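Local structure of SIRV1 hypothetical protein ORF119 (Sulfolobus islandicus rudivirus 1 variant xx, 2X3G) at residues Phe9-Tyr13 with Lys46-Val50; Ile33-Phe37 with Tyr65-Val69. The protein probably nicks single-stranded DNA to start replication of the viral genome, as a dimeric HUH-type endonuclease. All coordinates share one frame; numbering follows the deposited sequence.

In the fold
The two contacts lie on one antiparallel sheet with a ferredoxin-like βαββαβ order, their centres about 14 Å apart. Contact 2 is deep in the chain, where helix 30-44 covers the central strand 64-71. Contact 1 is at the surface, where the end of helix 2-10 meets the beginning of strand 49-55, one of the two outer strands of the sheet within this chain. Along the chain their segments alternate: 9-13, 33-37, 46-50, 65-69. Strands 49-55 and 64-71 are neighbours, and Val50 CG1 packs 3.6 Å from Ile67 CG2, joining the two contacts. The helix-covered core thus runs on into a sheet edge that meets the second subunit.

Contact 1 of 2, residues Phe9-Tyr13 with Lys46-Val50; sequences FHFSY and KNSHV
An aromatic cluster of Phe9, Tyr13 and His49 joins the end of helix 2-10 and the turn after it to the start of edge strand 49-55. Its heart is an offset stack between the rings of Phe9 and His49, with centroids 3.9 Å apart and planes only 3° from parallel. Phe9 CE2 comes within 3.4 Å of His49 CG over the imidazole face, while His49 CD2 sits over the middle of the phenyl ring. Both first torsions put CG beside the backbone N and anti to the carbonyl carbon, and the two side chains meet nearly crosswise even though their rings lie flat on each other.

Tyr13 is brought back toward the strand by a turn in which Phe9 O accepts from the backbone N of both Ser12 and Tyr13. Its hydroxyl donates a very short hydrogen bond, 2.5 Å from OH to Asn47 O, with the carbonyl oxygen near the plane of the phenol ring. The same OH lies 3.2 Å from His49 CD2, and the Tyr13 and His49 rings are steeply inclined to each other, at 84°. A water sits in the imidazole plane, 2.6 Å from His49 NE2, and reaches Tyr13 OH by a weak bond.

The other imidazole nitrogen, His49 ND1, bonds to the terminal carboxylate of Ser119 of the second subunit, a neighbour that could favour a protonated ring. Phe9 also packs on Met118 of that subunit, and on its own chain it meets Phe70 edge-to-face. With Val50 contributing backbone hydrogen bonds to the same partner, the cluster belongs to an edge strand docked by the C-terminal tail of the other subunit, which, if reciprocal, would make this a dimer with exchanged C-terminal tails.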
loop_
_atom_site.group_PDB
_atom_site.type_symbol
_atom_site.label_atom_id
_atom_site.label_comp_id
_atom_site.label_asym_id
_atom_site.label_seq_id
_atom_site.Cartn_x
_atom_site.Cartn_y
_atom_site.Cartn_z
ATOM N N PHE A 9 -13.395 -5.773 -16.923
ATOM C CA PHE A 9 -14.696 -5.323 -16.448
ATOM C C PHE A 9 -15.019 -3.953 -17.030
ATOM O O PHE A 9 -16.133 -3.699 -17.456
ATOM C CB PHE A 9 -14.750 -5.262 -14.918
ATOM C CG PHE A 9 -14.535 -6.580 -14.227
ATOM C CD1 PHE A 9 -14.781 -7.791 -14.852
ATOM C CD2 PHE A 9 -14.124 -6.599 -12.908
ATOM C CE1 PHE A 9 -14.588 -8.978 -14.181
ATOM C CE2 PHE A 9 -13.945 -7.781 -12.240
ATOM C CZ PHE A 9 -14.161 -8.968 -12.871
ATOM N N HIS A 10 -14.040 -3.058 -17.090
ATOM C CA HIS A 10 -14.311 -1.718 -17.605
ATOM C C HIS A 10 -14.951 -1.777 -18.993
ATOM O O HIS A 10 -15.860 -1.010 -19.306
ATOM C CB HIS A 10 -13.017 -0.927 -17.707
ATOM C CG HIS A 10 -13.217 0.510 -18.055
ATOM N ND1 HIS A 10 -14.182 1.296 -17.472
ATOM C CD2 HIS A 10 -12.559 1.308 -18.930
ATOM C CE1 HIS A 10 -14.109 2.520 -17.966
ATOM N NE2 HIS A 10 -13.118 2.558 -18.835
ATOM N N PHE A 11 -14.474 -2.700 -19.811
ATOM C CA PHE A 11 -14.887 -2.757 -21.204
ATOM C C PHE A 11 -15.911 -3.848 -21.480
ATOM O O PHE A 11 -16.159 -4.171 -22.647
ATOM C CB PHE A 11 -13.651 -2.896 -22.094
ATOM C CG PHE A 11 -12.824 -1.656 -22.190
ATOM C CD1 PHE A 11 -13.333 -0.534 -22.816
ATOM C CD2 PHE A 11 -11.521 -1.610 -21.684
ATOM C CE1 PHE A 11 -12.568 0.615 -22.938
ATOM C CE2 PHE A 11 -10.751 -0.473 -21.814
ATOM C CZ PHE A 11 -11.272 0.641 -22.429
ATOM N N SER A 12 -16.512 -4.411 -20.424
ATOM C CA SER A 12 -17.628 -5.354 -20.560
ATOM C C SER A 12 -18.875 -4.946 -19.785
ATOM O O SER A 12 -19.932 -5.542 -19.960
ATOM C CB SER A 12 -17.195 -6.771 -20.144
ATOM O OG SER A 12 -16.519 -6.778 -18.895
ATOM N N TYR A 13 -18.753 -3.939 -18.919
ATOM C CA TYR A 13 -19.886 -3.387 -18.183
ATOM C C TYR A 13 -20.226 -2.001 -18.685
ATOM O O TYR A 13 -19.340 -1.228 -19.005
ATOM C CB TYR A 13 -19.579 -3.359 -16.667
ATOM C CG TYR A 13 -19.651 -4.736 -16.077
ATOM C CD1 TYR A 13 -20.804 -5.183 -15.433
ATOM C CD2 TYR A 13 -18.617 -5.636 -16.221
ATOM C CE1 TYR A 13 -20.875 -6.440 -14.926
ATOM C CE2 TYR A 13 -18.681 -6.896 -15.709
ATOM C CZ TYR A 13 -19.828 -7.311 -15.071
ATOM O OH TYR A 13 -19.932 -8.592 -14.578
ATOM N N LYS A 46 -26.694 -8.266 -9.733
ATOM C CA LYS A 46 -26.012 -9.486 -9.261
ATOM C C LYS A 46 -24.753 -9.831 -10.072
ATOM O O LYS A 46 -23.938 -10.643 -9.628
ATOM C CB LYS A 46 -26.960 -10.675 -9.243
ATOM C CG LYS A 46 -28.174 -10.469 -8.325
ATOM C CD LYS A 46 -28.619 -11.740 -7.670
ATOM C CE LYS A 46 -29.811 -11.503 -6.764
ATOM N NZ LYS A 46 -29.872 -12.537 -5.697
ATOM N N ASN A 47 -24.610 -9.244 -11.259
ATOM C CA ASN A 47 -23.395 -9.401 -12.091
ATOM C C ASN A 47 -22.283 -8.391 -11.824
ATOM O O ASN A 47 -21.212 -8.454 -12.456
ATOM C CB ASN A 47 -23.751 -9.288 -13.577
ATOM C CG ASN A 47 -24.709 -10.356 -14.035
ATOM O OD1 ASN A 47 -24.603 -11.525 -13.638
ATOM N ND2 ASN A 47 -25.653 -9.969 -14.893
ATOM N N SER A 48 -22.527 -7.445 -10.924
ATOM C CA SER A 48 -21.617 -6.342 -10.682
ATOM C C SER A 48 -20.320 -6.818 -10.060
ATOM O O SER A 48 -20.270 -7.915 -9.476
ATOM C CB SER A 48 -22.264 -5.304 -9.756
ATOM O OG SER A 48 -22.732 -5.911 -8.563
ATOM N N HIS A 49 -19.288 -5.992 -10.212
ATOM C CA HIS A 49 -17.997 -6.169 -9.535
ATOM C C HIS A 49 -17.571 -4.896 -8.843
ATOM O O HIS A 49 -17.904 -3.797 -9.274
ATOM C CB HIS A 49 -16.933 -6.586 -10.538
ATOM C CG HIS A 49 -17.180 -7.941 -11.117
ATOM N ND1 HIS A 49 -17.064 -9.099 -10.378
ATOM C CD2 HIS A 49 -17.576 -8.320 -12.356
ATOM C CE1 HIS A 49 -17.359 -10.138 -11.142
ATOM N NE2 HIS A 49 -17.666 -9.695 -12.350
ATOM N N VAL A 50 -16.850 -5.042 -7.745
ATOM C CA VAL A 50 -16.458 -3.888 -6.941
ATOM C C VAL A 50 -15.006 -4.065 -6.559
ATOM O O VAL A 50 -14.617 -5.118 -6.050
ATOM C CB VAL A 50 -17.301 -3.733 -5.685
ATOM C CG1 VAL A 50 -16.824 -2.527 -4.857
ATOM C CG2 VAL A 50 -18.786 -3.565 -6.038
HETATM O O HOH W 1 -18.513 -11.633 -13.901
#

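Contact 2 of 2, residues Ile33-Phe37 with Tyr65-Val69; sequences IFRKF and YHILV
Ring on ring comes first: Phe34, from helix 30-44, drives its edge into the face of Tyr65 on strand 64-71 in a T-shaped pair, centroids 4.7 Å apart and planes at 70°. The CE1-CZ edge of Phe34 does the touching, CE1 3.5 Å from Tyr65 CG and CZ as close to Tyr65 CD2.

Aliphatic contacts complete the layer. Phe37 has CG anti to its own N (chi1 -177°), which sends the ring down to the sheet; Ile67 CD1 lies over one face of it, and Val69 CG2 meets its edge in the ring plane, 3.9 Å from CE2. Ile33 lies across the far end of Tyr65, its CD1 3.4 Å from the phenol OH. Met84 closes over Ile33, Phe37 and Ile67.

The axes of segments 33-37 and 65-69 run nearly parallel, crossing at -20° with a closest approach of 12.0 Å. Tyr65, Ile67 and Val69 face the helix, while the intervening His66 points to the other side of the sheet, where it meets His64 and Tyr108, consistent with an HUH site.

Tyr65 is buried, and its hydroxyl is hydrogen-bonded to Thr30 OG1, one helical turn before Phe34. Between the two segments themselves the contact is apolar, resting on shape and dispersion; the polar tie comes from that bond to Thr30 of the same helix.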
loop_
_atom_site.group_PDB
_atom_site.type_symbol
_atom_site.label_atom_id
_atom_site.label_comp_id
_atom_site.label_asym_id
_atom_site.label_seq_id
_atom_site.Cartn_x
_atom_site.Cartn_y
_atom_site.Cartn_z
ATOM N N ILE A 33 -18.338 -1.687 6.522
ATOM C CA ILE A 33 -18.714 -0.671 5.533
ATOM C C ILE A 33 -18.601 -1.217 4.129
ATOM O O ILE A 33 -19.559 -1.180 3.368
ATOM C CB ILE A 33 -17.811 0.599 5.635
ATOM C CG1 ILE A 33 -18.058 1.336 6.955
ATOM C CG2 ILE A 33 -18.070 1.546 4.484
ATOM C CD1 ILE A 33 -16.820 2.027 7.487
ATOM N N PHE A 34 -17.414 -1.698 3.778
ATOM C CA PHE A 34 -17.168 -2.225 2.439
ATOM C C PHE A 34 -18.060 -3.438 2.147
ATOM O O PHE A 34 -18.614 -3.550 1.059
ATOM C CB PHE A 34 -15.693 -2.617 2.264
ATOM C CG PHE A 34 -14.749 -1.459 1.989
ATOM C CD1 PHE A 34 -15.173 -0.129 2.008
ATOM C CD2 PHE A 34 -13.406 -1.710 1.755
ATOM C CE1 PHE A 34 -14.276 0.907 1.756
ATOM C CE2 PHE A 34 -12.502 -0.662 1.507
ATOM C CZ PHE A 34 -12.939 0.636 1.509
ATOM N N ARG A 35 -18.173 -4.350 3.104
ATOM C CA ARG A 35 -19.037 -5.518 2.937
ATOM C C ARG A 35 -20.487 -5.131 2.663
ATOM O O ARG A 35 -21.094 -5.601 1.700
ATOM C CB ARG A 35 -18.972 -6.420 4.164
ATOM C CG ARG A 35 -20.011 -7.527 4.139
ATOM C CD ARG A 35 -19.819 -8.503 5.264
ATOM N NE ARG A 35 -20.037 -7.923 6.594
ATOM C CZ ARG A 35 -21.228 -7.606 7.107
ATOM N NH1 ARG A 35 -22.351 -7.770 6.411
ATOM N NH2 ARG A 35 -21.297 -7.112 8.330
ATOM N N LYS A 36 -21.041 -4.273 3.507
ATOM C CA LYS A 36 -22.425 -3.849 3.336
ATOM C C LYS A 36 -22.628 -3.044 2.059
ATOM O O LYS A 36 -23.677 -3.145 1.414
ATOM C CB LYS A 36 -22.908 -3.042 4.540
ATOM C CG LYS A 36 -23.288 -3.900 5.735
ATOM C CD LYS A 36 -24.107 -3.119 6.736
ATOM C CE LYS A 36 -25.014 -4.045 7.535
ATOM N NZ LYS A 36 -25.401 -3.468 8.843
ATOM N N PHE A 37 -21.632 -2.239 1.694
ATOM C CA PHE A 37 -21.655 -1.556 0.409
ATOM C C PHE A 37 -21.656 -2.582 -0.726
ATOM O O PHE A 37 -22.405 -2.456 -1.681
ATOM C CB PHE A 37 -20.468 -0.592 0.264
ATOM C CG PHE A 37 -20.486 0.190 -1.009
ATOM C CD1 PHE A 37 -21.236 1.353 -1.118
ATOM C CD2 PHE A 37 -19.762 -0.231 -2.109
ATOM C CE1 PHE A 37 -21.266 2.060 -2.309
ATOM C CE2 PHE A 37 -19.812 0.468 -3.285
ATOM C CZ PHE A 37 -20.550 1.602 -3.387
ATOM N N TYR A 65 -11.163 6.204 1.056
ATOM C CA TYR A 65 -11.520 5.011 0.285
ATOM C C TYR A 65 -11.630 5.359 -1.192
ATOM O O TYR A 65 -12.114 6.421 -1.536
ATOM C CB TYR A 65 -12.887 4.450 0.693
ATOM C CG TYR A 65 -13.149 4.175 2.161
ATOM C CD1 TYR A 65 -14.433 4.340 2.680
ATOM C CD2 TYR A 65 -12.153 3.721 3.015
ATOM C CE1 TYR A 65 -14.723 4.078 4.000
ATOM C CE2 TYR A 65 -12.424 3.450 4.335
ATOM C CZ TYR A 65 -13.719 3.633 4.827
ATOM O OH TYR A 65 -14.018 3.369 6.130
ATOM N N HIS A 66 -11.205 4.455 -2.057
ATOM C CA HIS A 66 -11.472 4.569 -3.493
ATOM C C HIS A 66 -12.151 3.287 -3.917
ATOM O O HIS A 66 -11.736 2.210 -3.515
ATOM C CB HIS A 66 -10.195 4.765 -4.319
ATOM C CG HIS A 66 -9.425 5.994 -3.979
ATOM N ND1 HIS A 66 -9.884 7.265 -4.252
ATOM C CD2 HIS A 66 -8.218 6.146 -3.391
ATOM C CE1 HIS A 66 -8.991 8.146 -3.842
ATOM N NE2 HIS A 66 -7.975 7.493 -3.310
ATOM N N ILE A 67 -13.191 3.413 -4.733
ATOM C CA ILE A 67 -13.988 2.284 -5.130
ATOM C C ILE A 67 -14.296 2.372 -6.617
ATOM O O ILE A 67 -14.734 3.415 -7.082
ATOM C CB ILE A 67 -15.305 2.244 -4.327
ATOM C CG1 ILE A 67 -15.035 2.183 -2.822
ATOM C CG2 ILE A 67 -16.147 1.038 -4.703
ATOM C CD1 ILE A 67 -16.302 1.968 -2.001
ATOM N N LEU A 68 -14.046 1.286 -7.355
ATOM C CA LEU A 68 -14.620 1.116 -8.693
ATOM C C LEU A 68 -15.780 0.150 -8.642
ATOM O O LEU A 68 -15.674 -0.946 -8.091
ATOM C CB LEU A 68 -13.614 0.562 -9.690
ATOM C CG LEU A 68 -12.564 1.496 -10.207
ATOM C CD1 LEU A 68 -11.638 0.680 -11.115
ATOM C CD2 LEU A 68 -13.183 2.658 -10.954
ATOM N N VAL A 69 -16.892 0.579 -9.208
ATOM C CA VAL A 69 -18.091 -0.254 -9.316
ATOM C C VAL A 69 -18.323 -0.461 -10.819
ATOM O O VAL A 69 -18.465 0.494 -11.570
ATOM C CB VAL A 69 -19.304 0.413 -8.644
ATOM C CG1 VAL A 69 -20.602 -0.368 -8.941
ATOM C CG2 VAL A 69 -19.091 0.543 -7.118
#